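Local atomic coordinates of acyl-CoA dehydrogenase (Bacillus subtilis, PDB entry 5LNX), a protein that catalyses the FAD-dependent dehydrogenation of saturated acyl-CoA thioesters to 2,3-dehydroacyl-CoA, passing the electrons to an acceptor. Residues 334-339 with 345-350. Residues are numbered along the deposited sequence; the frame is centred on the assembly and turned at random.
Sequences QIYGGY and YPVERL. With FAD (flavin-adenine dinucleotide), chain Q.
The ring of Tyr-336 fills the buried, closely packed side of this contact. Val-347 CG1 lies over one face of it in a CH-pi contact, 4.1 Å from the centroid, while Tyr-345 CD1 meets the ring edge in plane, 3.9 Å from Tyr-336 CE1. Tyr-262 of helix 229-265 stacks on the same ring. On the looser, more open side Tyr-339 and Tyr-345 run alongside each other. Tyr-339 CB sits almost exactly above the centre of the Tyr-345 ring, and the two rings form an offset edge-to-face pair, the edge of Tyr-339 toward that face, with the planes at 71°. With CG anti to the carbonyl carbon (chi1 -76°), Tyr-345 reaches both tyrosines; an alanine here would remove the ring on which Tyr-339 CB and the Tyr-336 edge rest, and is likely to leave Tyr-339 freer to turn. Beyond Tyr-339 lies FAD: the far ring edge faces O2P, 3.5 Å from Tyr-339 CE2, and Gly-338 N gives FAD O1P a weak hydrogen bond of 2.7 Å. With no hydrogen bond between the two segments, the contact rests mainly on apolar and aromatic packing against the tyrosines that flank Gly-337 and Gly-338, which run beside the cofactor's pyrophosphate; the hold on FAD is shared with Arg-266 and other subunits.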
ATOM      1  N   GLN D 334     -12.563  10.588  -4.761  1.00 22.39           N
ATOM      2  CA  GLN D 334     -11.489  11.369  -5.402  1.00 23.65           C
ATOM      3  C   GLN D 334     -11.825  11.681  -6.869  1.00 22.71           C
ATOM      4  O   GLN D 334     -11.485  12.748  -7.396  1.00 22.86           O
ATOM      5  CB  GLN D 334     -10.162  10.576  -5.363  1.00 23.28           C
ATOM      6  CG  GLN D 334      -8.933  11.370  -5.746  1.00 22.35           C
ATOM      7  CD  GLN D 334      -8.595  12.411  -4.721  1.00 24.84           C
ATOM      8  OE1 GLN D 334      -9.043  12.337  -3.570  1.00 26.80           O
ATOM      9  NE2 GLN D 334      -7.752  13.361  -5.097  1.00 24.94           N
ATOM     10  N   ILE D 335     -12.451  10.714  -7.510  1.00 20.45           N
ATOM     11  CA  ILE D 335     -12.701  10.751  -8.935  1.00 20.75           C
ATOM     12  C   ILE D 335     -13.813  11.762  -9.261  1.00 21.41           C
ATOM     13  O   ILE D 335     -13.749  12.479 -10.291  1.00 21.91           O
ATOM     14  CB  ILE D 335     -13.067   9.367  -9.456  1.00 20.09           C
ATOM     15  CG1 ILE D 335     -11.812   8.484  -9.438  1.00 21.23           C
ATOM     16  CG2 ILE D 335     -13.647   9.473 -10.864  1.00 20.97           C
ATOM     17  CD1 ILE D 335     -11.997   7.064  -9.934  1.00 21.53           C
ATOM     18  N   TYR D 336     -14.802  11.821  -8.380  1.00 18.04           N
ATOM     19  CA  TYR D 336     -15.788  12.897  -8.396  1.00 18.86           C
ATOM     20  C   TYR D 336     -15.233  14.257  -7.991  1.00 21.32           C
ATOM     21  O   TYR D 336     -15.856  15.294  -8.234  1.00 24.11           O
ATOM     22  CB  TYR D 336     -16.946  12.572  -7.476  1.00 16.46           C
ATOM     23  CG  TYR D 336     -18.027  11.717  -8.091  1.00 13.44           C
ATOM     24  CD1 TYR D 336     -19.322  12.176  -8.174  1.00 11.97           C
ATOM     25  CD2 TYR D 336     -17.774  10.423  -8.489  1.00 12.57           C
ATOM     26  CE1 TYR D 336     -20.323  11.398  -8.718  1.00 11.47           C
ATOM     27  CE2 TYR D 336     -18.793   9.615  -8.991  1.00 11.46           C
ATOM     28  CZ  TYR D 336     -20.060  10.121  -9.105  1.00 10.63           C
ATOM     29  OH  TYR D 336     -21.082   9.370  -9.621  1.00 10.96           O
ATOM     30  N   GLY D 337     -14.084  14.258  -7.338  1.00 24.73           N
ATOM     31  CA  GLY D 337     -13.410  15.504  -6.931  1.00 26.03           C
ATOM     32  C   GLY D 337     -14.228  16.205  -5.865  1.00 29.10           C
ATOM     33  O   GLY D 337     -14.953  15.553  -5.119  1.00 38.98           O
ATOM     34  N   GLY D 338     -14.210  17.534  -5.862  1.00 28.70           N
ATOM     35  CA  GLY D 338     -15.035  18.307  -4.941  1.00 25.89           C
ATOM     36  C   GLY D 338     -16.444  17.757  -4.770  1.00 27.56           C
ATOM     37  O   GLY D 338     -16.952  17.659  -3.662  1.00 26.30           O
ATOM     38  N   TYR D 339     -17.077  17.393  -5.882  1.00 28.94           N
ATOM     39  CA  TYR D 339     -18.465  16.897  -5.884  1.00 28.77           C
ATOM     40  C   TYR D 339     -18.604  15.637  -5.018  1.00 26.96           C
ATOM     41  O   TYR D 339     -19.628  15.411  -4.396  1.00 26.64           O
ATOM     42  CB  TYR D 339     -18.931  16.599  -7.320  1.00 31.11           C
ATOM     43  CG  TYR D 339     -18.890  17.844  -8.192  1.00 33.19           C
ATOM     44  CD1 TYR D 339     -20.015  18.657  -8.349  1.00 30.37           C
ATOM     45  CD2 TYR D 339     -17.709  18.237  -8.811  1.00 33.10           C
ATOM     46  CE1 TYR D 339     -19.962  19.788  -9.128  1.00 32.08           C
ATOM     47  CE2 TYR D 339     -17.649  19.366  -9.588  1.00 33.38           C
ATOM     48  CZ  TYR D 339     -18.774  20.142  -9.736  1.00 34.21           C
ATOM     49  OH  TYR D 339     -18.709  21.286 -10.477  1.00 35.13           O
ATOM     50  N   TYR D 345     -24.345  14.134  -3.601  1.00 36.67           N
ATOM     51  CA  TYR D 345     -23.755  13.113  -4.491  1.00 34.47           C
ATOM     52  C   TYR D 345     -23.511  11.768  -3.771  1.00 31.28           C
ATOM     53  O   TYR D 345     -23.243  11.761  -2.559  1.00 35.06           O
ATOM     54  CB  TYR D 345     -22.441  13.647  -5.058  1.00 33.20           C
ATOM     55  CG  TYR D 345     -22.653  14.667  -6.136  1.00 32.59           C
ATOM     56  CD1 TYR D 345     -22.643  14.298  -7.474  1.00 34.90           C
ATOM     57  CD2 TYR D 345     -22.885  15.999  -5.828  1.00 31.44           C
ATOM     58  CE1 TYR D 345     -22.832  15.237  -8.477  1.00 33.02           C
ATOM     59  CE2 TYR D 345     -23.082  16.942  -6.822  1.00 30.59           C
ATOM     60  CZ  TYR D 345     -23.056  16.552  -8.144  1.00 30.76           C
ATOM     61  OH  TYR D 345     -23.215  17.473  -9.147  1.00 30.94           O
ATOM     62  N   PRO D 346     -23.520  10.643  -4.533  1.00 28.05           N
ATOM     63  CA  PRO D 346     -23.724   9.289  -4.035  1.00 26.20           C
ATOM     64  C   PRO D 346     -22.493   8.497  -3.536  1.00 26.16           C
ATOM     65  O   PRO D 346     -22.638   7.332  -3.204  1.00 21.83           O
ATOM     66  CB  PRO D 346     -24.261   8.586  -5.284  1.00 25.66           C
ATOM     67  CG  PRO D 346     -23.467   9.186  -6.382  1.00 23.84           C
ATOM     68  CD  PRO D 346     -23.170  10.598  -5.973  1.00 26.39           C
ATOM     69  N   VAL D 347     -21.310   9.107  -3.536  1.00 27.58           N
ATOM     70  CA  VAL D 347     -20.033   8.395  -3.225  1.00 28.05           C
ATOM     71  C   VAL D 347     -19.493   8.578  -1.808  1.00 28.87           C
ATOM     72  O   VAL D 347     -18.770   7.751  -1.279  1.00 30.27           O
ATOM     73  CB  VAL D 347     -18.873   8.790  -4.174  1.00 25.67           C
ATOM     74  CG1 VAL D 347     -19.062   8.143  -5.521  1.00 24.98           C
ATOM     75  CG2 VAL D 347     -18.725  10.298  -4.296  1.00 24.47           C
ATOM     76  N   GLU D 348     -19.800   9.708  -1.223  1.00 27.51           N
ATOM     77  CA  GLU D 348     -19.332  10.044   0.096  1.00 25.85           C
ATOM     78  C   GLU D 348     -19.859   9.054   1.215  1.00 26.31           C
ATOM     79  O   GLU D 348     -19.158   8.709   2.197  1.00 24.77           O
ATOM     80  CB  GLU D 348     -19.639  11.518   0.235  1.00 26.00           C
ATOM     81  CG  GLU D 348     -19.658  11.959   1.639  1.00 30.64           C
ATOM     82  CD  GLU D 348     -20.868  11.452   2.380  1.00 29.34           C
ATOM     83  OE1 GLU D 348     -21.950  11.294   1.754  1.00 30.91           O
ATOM     84  OE2 GLU D 348     -20.681  11.121   3.562  1.00 25.36           O
ATOM     85  N   ARG D 349     -21.036   8.503   0.964  1.00 25.26           N
ATOM     86  CA  ARG D 349     -21.671   7.546   1.864  1.00 24.19           C
ATOM     87  C   ARG D 349     -20.949   6.240   1.815  1.00 27.10           C
ATOM     88  O   ARG D 349     -21.005   5.452   2.753  1.00 33.37           O
ATOM     89  CB  ARG D 349     -23.116   7.316   1.459  1.00 22.24           C
ATOM     90  CG  ARG D 349     -23.301   6.538   0.180  1.00 21.14           C
ATOM     91  CD  ARG D 349     -24.772   6.395  -0.164  1.00 20.39           C
ATOM     92  NE  ARG D 349     -25.429   7.682  -0.330  1.00 18.76           N
ATOM     93  CZ  ARG D 349     -26.667   7.841  -0.777  1.00 18.70           C
ATOM     94  NH1 ARG D 349     -27.404   6.785  -1.129  1.00 18.27           N
ATOM     95  NH2 ARG D 349     -27.182   9.067  -0.861  1.00 18.08           N
ATOM     96  N   LEU D 350     -20.294   5.984   0.693  1.00 27.30           N
ATOM     97  CA  LEU D 350     -19.638   4.692   0.461  1.00 24.63           C
ATOM     98  C   LEU D 350     -18.403   4.602   1.325  1.00 24.89           C
ATOM     99  O   LEU D 350     -18.059   3.518   1.776  1.00 22.41           O
ATOM    100  CB  LEU D 350     -19.251   4.540  -1.001  1.00 24.76           C
ATOM    101  CG  LEU D 350     -20.434   4.559  -1.978  1.00 27.26           C
ATOM    102  CD1 LEU D 350     -19.950   4.358  -3.397  1.00 27.94           C
ATOM    103  CD2 LEU D 350     -21.486   3.521  -1.639  1.00 27.28           C
TER
HETATM  104  PA  FAD Q 404     -12.181  17.972 -11.347  1.00 27.74           P
HETATM  105  O1A FAD Q 404     -13.454  17.589 -12.076  1.00 24.25           O
HETATM  106  O2A FAD Q 404     -11.188  18.956 -11.866  1.00 23.97           O
HETATM  107  O5B FAD Q 404     -11.270  16.634 -11.266  1.00 27.66           O
HETATM  108  C5B FAD Q 404     -11.844  15.399 -10.833  1.00 26.43           C
HETATM  109  C4B FAD Q 404     -10.824  14.257 -10.863  1.00 24.79           C
HETATM  110  O4B FAD Q 404     -10.212  14.230 -12.145  1.00 24.32           O
HETATM  111  C3B FAD Q 404      -9.726  14.424  -9.837  1.00 23.88           C
HETATM  112  O3B FAD Q 404      -9.471  13.190  -9.161  1.00 22.53           O
HETATM  113  C2B FAD Q 404      -8.519  14.854 -10.629  1.00 23.36           C
HETATM  114  O2B FAD Q 404      -7.340  14.273 -10.067  1.00 21.47           O
HETATM  115  C1B FAD Q 404      -8.809  14.276 -11.990  1.00 24.50           C
HETATM  116  N9A FAD Q 404      -8.193  14.978 -13.114  1.00 25.93           N
HETATM  117  C8A FAD Q 404      -8.770  15.881 -13.927  1.00 28.97           C
HETATM  118  N7A FAD Q 404      -7.911  16.269 -14.903  1.00 30.67           N
HETATM  119  C5A FAD Q 404      -6.773  15.561 -14.713  1.00 32.63           C
HETATM  120  C6A FAD Q 404      -5.466  15.432 -15.379  1.00 32.16           C
HETATM  121  N6A FAD Q 404      -5.203  16.189 -16.450  1.00 30.31           N
HETATM  122  N1A FAD Q 404      -4.571  14.539 -14.876  1.00 35.13           N
HETATM  123  C2A FAD Q 404      -4.836  13.786 -13.783  1.00 30.57           C
HETATM  124  N3A FAD Q 404      -6.010  13.843 -13.153  1.00 29.19           N
HETATM  125  C4A FAD Q 404      -6.979  14.695 -13.547  1.00 29.20           C
HETATM  126  N1  FAD Q 404     -11.973  26.465  -4.802  1.00 40.24           N
HETATM  127  C2  FAD Q 404     -11.592  27.769  -4.670  1.00 40.18           C
HETATM  128  O2  FAD Q 404     -11.144  28.379  -5.669  1.00 31.82           O
HETATM  129  N3  FAD Q 404     -11.667  28.406  -3.474  1.00 39.54           N
HETATM  130  C4  FAD Q 404     -12.109  27.819  -2.357  1.00 34.77           C
HETATM  131  O4  FAD Q 404     -12.178  28.454  -1.285  1.00 35.05           O
HETATM  132  C4X FAD Q 404     -12.536  26.418  -2.425  1.00 33.03           C
HETATM  133  N5  FAD Q 404     -12.969  25.775  -1.326  1.00 36.79           N
HETATM  134  C5X FAD Q 404     -13.372  24.479  -1.388  1.00 33.93           C
HETATM  135  C6  FAD Q 404     -13.877  23.861  -0.249  1.00 31.86           C
HETATM  136  C7  FAD Q 404     -14.278  22.545  -0.292  1.00 30.83           C
HETATM  137  C7M FAD Q 404     -14.785  21.881   0.954  1.00 32.24           C
HETATM  138  C8  FAD Q 404     -14.238  21.818  -1.564  1.00 30.41           C
HETATM  139  C8M FAD Q 404     -14.671  20.383  -1.644  1.00 32.24           C
HETATM  140  C9  FAD Q 404     -13.755  22.433  -2.703  1.00 30.77           C
HETATM  141  C9A FAD Q 404     -13.318  23.749  -2.689  1.00 29.98           C
HETATM  142  N10 FAD Q 404     -12.827  24.404  -3.862  1.00 27.97           N
HETATM  143  C10 FAD Q 404     -12.448  25.750  -3.746  1.00 32.32           C
HETATM  144  C1' FAD Q 404     -12.786  23.750  -5.186  1.00 24.48           C
HETATM  145  C2' FAD Q 404     -11.616  22.819  -5.430  1.00 22.30           C
HETATM  146  O2' FAD Q 404     -10.527  23.665  -5.739  1.00 23.27           O
HETATM  147  C3' FAD Q 404     -11.908  21.846  -6.575  1.00 21.92           C
HETATM  148  O3' FAD Q 404     -12.756  20.774  -6.100  1.00 21.50           O
HETATM  149  C4' FAD Q 404     -10.675  21.238  -7.265  1.00 20.79           C
HETATM  150  O4' FAD Q 404      -9.772  22.273  -7.683  1.00 22.42           O
HETATM  151  C5' FAD Q 404     -11.033  20.360  -8.467  1.00 18.25           C
HETATM  152  O5' FAD Q 404     -12.330  20.683  -8.994  1.00 17.56           O
HETATM  153  P   FAD Q 404     -13.457  19.548  -9.368  1.00 19.77           P
HETATM  154  O1P FAD Q 404     -14.073  19.166  -8.033  1.00 18.18           O
HETATM  155  O2P FAD Q 404     -14.338  19.928 -10.544  1.00 16.56           O
HETATM  156  O3P FAD Q 404     -12.556  18.274  -9.812  1.00 21.04           O